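Putative ABC transporter subunit, substrate-binding component (Rhodopseudomonas palustris, PDB 4EVQ) probably serves as the solute-binding component of an ABC importer for lignin-derived aromatics, and binds 4-hydroxybenzoate between its two lobes. Local coordinates at residues A[259-264]-A[343-348]; A[290-295]-A[328-333]; A[297-302]-A[324-329]. All blocks are in the same frame, centred on the assembly; numbering follows the deposited sequence.

Contact 1: A[259-264]-A[343-348]; sequences VLHYVS and QNFYLR
Leu260 CD2 lies over one face of the Arg348 guanidinium, 3.3 Å from NH1, while in the conformer described His261 O and Tyr262 N lie at the edge of the Tyr346 ring, near its plane. Both flat groups belong to strand 345-351, which pairs antiparallel with strand 257-260 in the mixed sheet of one lobe of this periplasmic binding protein; there strand 257-260 runs out into the segment that crosses toward the other lobe. Leu260 and Tyr346 form the hydrogen-bonded pair: Leu260 N donates to Tyr346 O at 3.0 Å, and Tyr346 N returns to Leu260 O at 2.8 Å. Next to it, Val259 and Leu347 make a non-hydrogen-bonded pair, and Val259 CG1 meets Phe345 CB. Beyond the strand end, the His261 imidazole lies beside the Phe345 ring, pointing the same way, and its CB packs 3.4 Å from Gln343 CD; its NE2 bonds to Gln292. Arg348 bends at chi3 (-51°), which turns NE back toward Leu260 CB; NE bonds to Thr258, NH2 makes a salt bridge with Asp243, and NH1 gives Tyr262 O a weak bond. One water donates to both His261 O and Asn344 O, 2.8 Å from each.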
loop_
_atom_site.group_PDB
_atom_site.type_symbol
_atom_site.label_atom_id
_atom_site.label_comp_id
_atom_site.label_asym_id
_atom_site.label_seq_id
_atom_site.Cartn_x
_atom_site.Cartn_y
_atom_site.Cartn_z
ATOM N N VAL A 259 -4.722 -10.711 -4.592
ATOM C CA VAL A 259 -3.518 -10.422 -5.363
ATOM C C VAL A 259 -2.751 -9.310 -4.654
ATOM O O VAL A 259 -3.345 -8.298 -4.261
ATOM C CB VAL A 259 -3.871 -10.048 -6.801
ATOM C CG1 VAL A 259 -2.666 -9.501 -7.529
ATOM C CG2 VAL A 259 -4.443 -11.266 -7.552
ATOM N N LEU A 260 -1.452 -9.501 -4.468
ATOM C CA LEU A 260 -0.641 -8.491 -3.791
ATOM C C LEU A 260 0.807 -8.666 -4.217
ATOM O O LEU A 260 1.260 -9.755 -4.524
ATOM C CB LEU A 260 -0.744 -8.626 -2.243
ATOM C CG LEU A 260 -0.343 -7.397 -1.424
ATOM C CD1 LEU A 260 -1.273 -6.222 -1.672
ATOM C CD2 LEU A 260 -0.338 -7.800 0.068
ATOM N N HIS A 261 1.534 -7.570 -4.085
ATOM C CA HIS A 261 2.971 -7.484 -4.323
ATOM C C HIS A 261 3.847 -8.047 -3.211
ATOM O O HIS A 261 5.057 -7.964 -3.281
ATOM C CB HIS A 261 3.329 -6.045 -4.685
ATOM C CG HIS A 261 2.814 -5.043 -3.720
ATOM N ND1 HIS A 261 1.463 -4.796 -3.595
ATOM C CD2 HIS A 261 3.445 -4.197 -2.879
ATOM C CE1 HIS A 261 1.284 -3.871 -2.674
ATOM N NE2 HIS A 261 2.465 -3.483 -2.231
ATOM N N TYR A 262 3.250 -8.615 -2.180
ATOM C CA TYR A 262 4.000 -9.275 -1.105
ATOM C C TYR A 262 3.235 -10.493 -0.613
ATOM O O TYR A 262 2.017 -10.484 -0.606
ATOM C CB TYR A 262 4.227 -8.310 0.083
ATOM C CG TYR A 262 5.007 -8.929 1.195
ATOM C CD1 TYR A 262 6.364 -9.242 1.057
ATOM C CD2 TYR A 262 4.395 -9.185 2.428
ATOM C CE1 TYR A 262 7.054 -9.845 2.068
ATOM C CE2 TYR A 262 5.106 -9.781 3.457
ATOM C CZ TYR A 262 6.442 -10.088 3.277
ATOM O OH TYR A 262 7.121 -10.683 4.322
ATOM N N VAL A 263 3.971 -11.534 -0.243
ATOM C CA VAL A 263 3.414 -12.686 0.467
ATOM C C VAL A 263 4.454 -13.055 1.508
ATOM O O VAL A 263 5.641 -13.025 1.221
ATOM C CB VAL A 263 3.242 -13.934 -0.418
ATOM C CG1 VAL A 263 2.177 -14.867 0.206
ATOM C CG2 VAL A 263 2.955 -13.643 -1.780
ATOM N N SER A 264 4.039 -13.403 2.729
ATOM C CA SER A 264 5.039 -13.524 3.783
ATOM C C SER A 264 5.943 -14.703 3.595
ATOM O O SER A 264 7.031 -14.677 4.145
ATOM C CB SER A 264 4.439 -13.520 5.182
ATOM O OG SER A 264 3.565 -14.554 5.273
ATOM N N GLN A 343 7.202 -4.341 -10.042
ATOM C CA GLN A 343 7.280 -5.472 -9.158
ATOM C C GLN A 343 6.254 -6.537 -9.541
ATOM O O GLN A 343 5.250 -6.232 -10.166
ATOM C CB GLN A 343 7.037 -4.993 -7.719
ATOM C CG GLN A 343 5.583 -4.544 -7.510
ATOM C CD GLN A 343 5.375 -3.780 -6.213
ATOM O OE1 GLN A 343 6.079 -4.007 -5.249
ATOM N NE2 GLN A 343 4.440 -2.878 -6.227
ATOM N N ASN A 344 6.504 -7.751 -9.112
ATOM C CA ASN A 344 5.551 -8.839 -9.313
ATOM C C ASN A 344 4.298 -8.589 -8.468
ATOM O O ASN A 344 4.368 -8.018 -7.362
ATOM C CB ASN A 344 6.161 -10.181 -8.883
ATOM C CG ASN A 344 7.221 -10.715 -9.831
ATOM O OD1 ASN A 344 7.289 -10.372 -10.990
ATOM N ND2 ASN A 344 7.969 -11.682 -9.335
ATOM N N PHE A 345 3.188 -9.104 -8.967
ATOM C CA PHE A 345 1.992 -9.317 -8.155
ATOM C C PHE A 345 1.725 -10.802 -8.076
ATOM O O PHE A 345 1.706 -11.495 -9.082
ATOM C CB PHE A 345 0.781 -8.564 -8.710
ATOM C CG PHE A 345 0.887 -7.075 -8.587
ATOM C CD1 PHE A 345 0.477 -6.428 -7.423
ATOM C CD2 PHE A 345 1.422 -6.321 -9.606
ATOM C CE1 PHE A 345 0.606 -5.046 -7.264
ATOM C CE2 PHE A 345 1.537 -4.948 -9.441
ATOM C CZ PHE A 345 1.095 -4.312 -8.278
ATOM N N TYR A 346 1.528 -11.292 -6.869
ATOM C CA TYR A 346 1.293 -12.706 -6.613
ATOM C C TYR A 346 -0.175 -13.000 -6.316
ATOM O O TYR A 346 -0.844 -12.222 -5.632
ATOM C CB TYR A 346 2.143 -13.144 -5.409
ATOM C CG TYR A 346 3.604 -12.669 -5.471
ATOM C CD1 TYR A 346 4.553 -13.346 -6.223
ATOM C CD2 TYR A 346 4.032 -11.551 -4.762
ATOM C CE1 TYR A 346 5.875 -12.914 -6.275
ATOM C CE2 TYR A 346 5.353 -11.108 -4.817
ATOM C CZ TYR A 346 6.272 -11.808 -5.571
ATOM O OH TYR A 346 7.606 -11.413 -5.655
ATOM N N LEU A 347 -0.658 -14.129 -6.829
ATOM C CA LEU A 347 -1.931 -14.677 -6.442
ATOM C C LEU A 347 -1.737 -15.366 -5.111
ATOM O O LEU A 347 -0.755 -16.071 -4.927
ATOM C CB LEU A 347 -2.420 -15.675 -7.508
ATOM C CG LEU A 347 -3.747 -16.381 -7.203
ATOM C CD1 LEU A 347 -4.900 -15.374 -7.233
ATOM C CD2 LEU A 347 -3.955 -17.523 -8.229
ATOM N N ARG A 348 -2.664 -15.151 -4.190
ATOM C CA ARG A 348 -2.552 -15.684 -2.840
ATOM C C ARG A 348 -3.883 -16.259 -2.387
ATOM O O ARG A 348 -4.927 -15.851 -2.863
ATOM C CB ARG A 348 -2.172 -14.590 -1.838
ATOM C CG ARG A 348 -1.088 -13.650 -2.375
ATOM C CD ARG A 348 -0.652 -12.601 -1.407
ATOM N NE ARG A 348 -1.766 -11.866 -0.824
ATOM C CZ ARG A 348 -1.690 -11.172 0.307
ATOM N NH1 ARG A 348 -0.530 -11.033 0.915
ATOM N NH2 ARG A 348 -2.764 -10.647 0.830
HETATM O O HOH W 1 6.554 -7.796 -5.657
#

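Contact 2: A[290-295]-A[328-333]; sequences AVQGWD and SPRGPF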
loop_
_atom_site.group_PDB
_atom_site.type_symbol
_atom_site.label_atom_id
_atom_site.label_comp_id
_atom_site.label_asym_id
_atom_site.label_seq_id
_atom_site.Cartn_x
_atom_site.Cartn_y
_atom_site.Cartn_z
ATOM N N ALA A 290 4.289 -3.015 6.602
ATOM C CA ALA A 290 5.631 -3.035 7.178
ATOM C C ALA A 290 6.718 -3.144 6.123
ATOM O O ALA A 290 7.748 -2.458 6.229
ATOM C CB ALA A 290 5.753 -4.154 8.168
ATOM N N VAL A 291 6.512 -3.953 5.086
ATOM C CA VAL A 291 7.467 -4.055 4.008
ATOM C C VAL A 291 7.636 -2.726 3.326
ATOM O O VAL A 291 8.770 -2.326 2.976
ATOM C CB VAL A 291 7.003 -5.097 2.987
ATOM C CG1 VAL A 291 7.880 -5.108 1.746
ATOM C CG2 VAL A 291 6.994 -6.495 3.589
ATOM N N GLN A 292 6.549 -2.028 3.045
ATOM C CA GLN A 292 6.584 -0.761 2.366
ATOM C C GLN A 292 7.332 0.289 3.184
ATOM O O GLN A 292 8.045 1.121 2.609
ATOM C CB GLN A 292 5.167 -0.290 2.000
ATOM C CG GLN A 292 4.535 -1.179 0.929
ATOM C CD GLN A 292 3.037 -1.012 0.738
ATOM O OE1 GLN A 292 2.477 -1.592 -0.166
ATOM N NE2 GLN A 292 2.393 -0.219 1.582
ATOM N N GLY A 293 7.210 0.260 4.490
ATOM C CA GLY A 293 7.972 1.148 5.372
ATOM C C GLY A 293 9.433 0.802 5.395
ATOM O O GLY A 293 10.302 1.690 5.333
ATOM N N TRP A 294 9.746 -0.460 5.517
ATOM C CA TRP A 294 11.123 -0.910 5.442
ATOM C C TRP A 294 11.788 -0.451 4.159
ATOM O O TRP A 294 12.944 0.046 4.160
ATOM C CB TRP A 294 11.104 -2.430 5.526
ATOM C CG TRP A 294 12.416 -3.155 5.360
ATOM C CD1 TRP A 294 12.917 -3.652 4.193
ATOM C CD2 TRP A 294 13.314 -3.590 6.398
ATOM N NE1 TRP A 294 14.077 -4.329 4.438
ATOM C CE2 TRP A 294 14.348 -4.323 5.777
ATOM C CE3 TRP A 294 13.354 -3.412 7.775
ATOM C CZ2 TRP A 294 15.428 -4.873 6.488
ATOM C CZ3 TRP A 294 14.400 -4.002 8.490
ATOM C CH2 TRP A 294 15.418 -4.721 7.850
ATOM N N ASP A 295 11.104 -0.598 3.044
ATOM C CA ASP A 295 11.679 -0.211 1.775
ATOM C C ASP A 295 11.755 1.282 1.581
ATOM O O ASP A 295 12.635 1.757 0.829
ATOM C CB ASP A 295 10.937 -0.868 0.608
ATOM C CG ASP A 295 11.211 -2.370 0.522
ATOM O OD1 ASP A 295 12.302 -2.825 0.954
ATOM O OD2 ASP A 295 10.355 -3.111 -0.018
ATOM N N SER A 328 14.423 -6.065 -1.819
ATOM C CA SER A 328 13.307 -5.894 -0.904
ATOM C C SER A 328 12.890 -7.258 -0.387
ATOM O O SER A 328 13.078 -8.242 -1.066
ATOM C CB SER A 328 12.141 -5.273 -1.685
ATOM O OG SER A 328 10.902 -5.359 -0.943
ATOM N N PRO A 329 12.186 -7.311 0.748
ATOM C CA PRO A 329 11.475 -8.517 1.131
ATOM C C PRO A 329 10.584 -9.041 -0.008
ATOM O O PRO A 329 10.326 -10.241 -0.092
ATOM C CB PRO A 329 10.681 -8.068 2.376
ATOM C CG PRO A 329 11.589 -7.067 3.008
ATOM C CD PRO A 329 12.103 -6.282 1.793
ATOM N N ARG A 330 10.115 -8.185 -0.909
ATOM C CA ARG A 330 9.320 -8.631 -2.078
ATOM C C ARG A 330 10.140 -9.413 -3.090
ATOM O O ARG A 330 9.778 -10.390 -3.754
ATOM C CB ARG A 330 8.778 -7.388 -2.766
ATOM C CG ARG A 330 7.706 -6.794 -1.876
ATOM C CD ARG A 330 7.129 -5.484 -2.384
ATOM N NE ARG A 330 7.915 -4.353 -1.891
ATOM C CZ ARG A 330 7.596 -3.080 -2.067
ATOM N NH1 ARG A 330 6.537 -2.745 -2.777
ATOM N NH2 ARG A 330 8.331 -2.143 -1.483
ATOM N N GLY A 331 11.294 -8.902 -3.263
ATOM C CA GLY A 331 12.076 -9.280 -4.449
ATOM C C GLY A 331 12.960 -8.099 -4.831
ATOM O O GLY A 331 13.109 -7.181 -4.023
ATOM N N PRO A 332 13.559 -8.091 -6.052
ATOM C CA PRO A 332 14.307 -6.895 -6.444
ATOM C C PRO A 332 13.392 -5.674 -6.539
ATOM O O PRO A 332 12.318 -5.745 -7.109
ATOM C CB PRO A 332 14.864 -7.260 -7.833
ATOM C CG PRO A 332 14.877 -8.755 -7.882
ATOM C CD PRO A 332 13.690 -9.172 -7.057
ATOM N N PHE A 333 13.824 -4.578 -5.948
ATOM C CA PHE A 333 13.029 -3.389 -5.968
ATOM C C PHE A 333 13.609 -2.484 -7.026
ATOM O O PHE A 333 14.803 -2.266 -7.068
ATOM C CB PHE A 333 13.060 -2.712 -4.609
ATOM C CG PHE A 333 12.165 -1.495 -4.519
ATOM C CD1 PHE A 333 12.674 -0.266 -4.884
ATOM C CD2 PHE A 333 10.852 -1.569 -4.070
ATOM C CE1 PHE A 333 11.909 0.870 -4.831
ATOM C CE2 PHE A 333 10.059 -0.434 -4.026
ATOM C CZ PHE A 333 10.597 0.804 -4.379
#
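Charge and hydrogen bonding centre on Asp295 OD2, which faces Arg330 and Ser328 from helix 288-306. In the conformer described, Arg330 NH2 donates to Asp295 OD2 at 2.7 Å with an almost straight 170° bond, in the guanidinium plane and on the anti lone pair of the carboxylate oxygen; the two planar groups lie only 11° apart. Arg330 NE adds a weak bond to the same oxygen, the chain reaching it through a bend at chi3 (-88°). Ser328 OG, anti to its backbone N, also donates to Asp295 OD2; the 2.5 Å between them is unusually short and should be read with caution. The same hydroxyl oxygen accepts from Arg330 N at 2.9 Å, closing an ST turn at the tip of the 325-334 hairpin.

Apolar packing lies beside this polar group. Trp294 CD1 touches Pro329 CD at 3.7 Å. The indole NE1 of Trp294 bonds to Glu270. Val291 CG1 lies 4.1 Å from Pro329 CB.

Thr131 O takes a further bond from Arg330 NH2. With the pair buried and several donors converging on one carboxylate, Asp295 is probably held as the anion, its charge balanced by Arg330, so that the hairpin turn is fixed to the helix by directional bonds.

Contact 3: A[297-302]-A[324-329]; sequences GQLLDA and ASFASP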
loop_
_atom_site.group_PDB
_atom_site.type_symbol
_atom_site.label_atom_id
_atom_site.label_comp_id
_atom_site.label_asym_id
_atom_site.label_seq_id
_atom_site.Cartn_x
_atom_site.Cartn_y
_atom_site.Cartn_z
ATOM N N GLY A 297 12.713 3.049 4.009
ATOM C CA GLY A 297 14.010 3.182 4.678
ATOM C C GLY A 297 15.134 2.824 3.746
ATOM O O GLY A 297 16.109 3.593 3.663
ATOM N N GLN A 298 15.047 1.728 3.007
ATOM C CA GLN A 298 16.118 1.408 2.060
ATOM C C GLN A 298 16.279 2.451 0.962
ATOM O O GLN A 298 17.422 2.770 0.526
ATOM C CB GLN A 298 15.866 0.050 1.420
ATOM C CG GLN A 298 15.724 -1.107 2.383
ATOM C CD GLN A 298 16.118 -2.411 1.714
ATOM O OE1 GLN A 298 17.311 -2.726 1.572
ATOM N NE2 GLN A 298 15.137 -3.191 1.318
ATOM N N LEU A 299 15.185 2.984 0.451
ATOM C CA LEU A 299 15.253 3.968 -0.605
ATOM C C LEU A 299 15.890 5.255 -0.078
ATOM O O LEU A 299 16.762 5.858 -0.744
ATOM C CB LEU A 299 13.843 4.232 -1.127
ATOM C CG LEU A 299 13.756 5.155 -2.333
ATOM C CD1 LEU A 299 14.509 4.576 -3.545
ATOM C CD2 LEU A 299 12.308 5.481 -2.687
ATOM N N LEU A 300 15.472 5.715 1.098
ATOM C CA LEU A 300 16.081 6.882 1.693
ATOM C C LEU A 300 17.529 6.640 1.956
ATOM O O LEU A 300 18.352 7.555 1.709
ATOM C CB LEU A 300 15.335 7.251 2.981
ATOM C CG LEU A 300 15.846 8.535 3.665
ATOM C CD1 LEU A 300 15.830 9.715 2.707
ATOM C CD2 LEU A 300 15.014 8.843 4.897
ATOM N N ASP A 301 17.924 5.483 2.453
ATOM C CA ASP A 301 19.330 5.188 2.690
ATOM C C ASP A 301 20.126 5.337 1.407
ATOM O O ASP A 301 21.238 5.891 1.430
ATOM C CB ASP A 301 19.436 3.736 3.226
ATOM C CG ASP A 301 20.708 3.459 4.036
ATOM O OD1 ASP A 301 21.423 4.373 4.417
ATOM O OD2 ASP A 301 20.914 2.270 4.353
ATOM N N ALA A 302 19.603 4.869 0.289
ATOM C CA ALA A 302 20.290 4.969 -0.985
ATOM C C ALA A 302 20.520 6.432 -1.335
ATOM O O ALA A 302 21.622 6.825 -1.821
ATOM C CB ALA A 302 19.506 4.274 -2.071
ATOM N N ALA A 324 17.668 4.072 -7.793
ATOM C CA ALA A 324 17.996 3.050 -6.821
ATOM C C ALA A 324 17.451 1.672 -7.189
ATOM O O ALA A 324 16.382 1.520 -7.804
ATOM C CB ALA A 324 17.526 3.455 -5.441
ATOM N N SER A 325 18.202 0.659 -6.810
ATOM C CA SER A 325 17.651 -0.681 -6.792
ATOM C C SER A 325 18.371 -1.459 -5.687
ATOM O O SER A 325 19.560 -1.271 -5.389
ATOM C CB SER A 325 17.728 -1.347 -8.154
ATOM O OG SER A 325 19.074 -1.477 -8.483
ATOM N N PHE A 326 17.593 -2.289 -5.035
ATOM C CA PHE A 326 18.054 -3.000 -3.860
ATOM C C PHE A 326 17.126 -4.184 -3.702
ATOM O O PHE A 326 16.066 -4.296 -4.348
ATOM C CB PHE A 326 18.057 -2.108 -2.596
ATOM C CG PHE A 326 16.780 -1.340 -2.377
ATOM C CD1 PHE A 326 15.667 -1.944 -1.845
ATOM C CD2 PHE A 326 16.702 -0.003 -2.734
ATOM C CE1 PHE A 326 14.477 -1.207 -1.654
ATOM C CE2 PHE A 326 15.542 0.710 -2.570
ATOM C CZ PHE A 326 14.423 0.107 -2.012
ATOM N N ALA A 327 17.544 -5.102 -2.862
ATOM C CA ALA A 327 16.693 -6.230 -2.558
ATOM C C ALA A 327 15.685 -5.826 -1.489
ATOM O O ALA A 327 16.022 -5.323 -0.405
ATOM C CB ALA A 327 17.505 -7.358 -2.104
ATOM N N SER A 328 14.423 -6.065 -1.819
ATOM C CA SER A 328 13.307 -5.894 -0.904
ATOM C C SER A 328 12.890 -7.258 -0.387
ATOM O O SER A 328 13.078 -8.242 -1.066
ATOM C CB SER A 328 12.141 -5.273 -1.685
ATOM O OG SER A 328 10.902 -5.359 -0.943
ATOM N N PRO A 329 12.186 -7.311 0.748
ATOM C CA PRO A 329 11.475 -8.517 1.131
ATOM C C PRO A 329 10.584 -9.041 -0.008
ATOM O O PRO A 329 10.326 -10.241 -0.092
ATOM C CB PRO A 329 10.681 -8.068 2.376
ATOM C CG PRO A 329 11.589 -7.067 3.008
ATOM C CD PRO A 329 12.103 -6.282 1.793
HETATM O O HOH W 2 18.376 -5.105 1.359
#
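Ala327 O is gripped by two donors, the side-chain amide of Gln298 and a water. Gln298 NE2 reaches Ala327 O at 2.9 Å with an N-H...O angle of 159°; the oxygen lies close to the amide plane, whereas the nitrogen is tilted from the plane of the carbonyl. The water lies 2.9 Å from Ala327 O and 2.6 Å from Gln298 OE1 and can donate to both, although it has more acceptors within reach than protons. NE2 is thus tied directly to the backbone carbonyl, and OE1 may be tied to it through the water. NE2 also donates to Asp295 OD1, one turn back on the same helix.

The aliphatic part of Gln298 serves a different partner. Its CB sits over one face of the Phe326 ring, 3.7 Å from the centroid and 15° off the normal, a CH-pi contact displaced toward the CE1 and CZ rim. Farther along the side chain, NE2 passes 3.4 Å from Phe326 CD1, with the amide plane oblique to the ring. Chi1 of Phe326 sets CG between the backbone N and the carbonyl carbon, and the ring lies against Gln298 CB. The Leu299 and Phe326 side chains cross at about a right angle, and Leu299 CD1 meets Ala324 CB at 3.7 Å. Ala302 CB, one helical turn after Gln298, closes on the same methyl at 4.0 Å.

Helix 297-302 and strand 325-328 run nearly antiparallel, at 154°, with their axes 9.3 Å apart. The strand, the first arm of a two-stranded hairpin, therefore lies lengthwise beside the helix; Phe326 pairs through its backbone with Phe333 on the second arm, while Pro329 at the turn packs on helix 269-282.

In the fold
Of the segments described, strand 257-260 comes first and pairs with strand 345-351, so contact 1 closes the longest loop, across 78 intervening residues. Within that span the chain builds helices 269-282, 288-306 and 314-322 and the hairpin 325-334. Contacts 2 and 3 both bring the hairpin back onto helix 288-306, and they are themselves nested: residues 297-302 and 324-329 of contact 3 lie largely between the segments of contact 2, with Ser328 and Pro329 shared. Contacts 1 and 2 meet directly: the probable bonds His261 NE2 to Gln292 OE1 and Tyr346 OH to Arg330 O link the sheet of contact 1 to helix 288-306 and the hairpin.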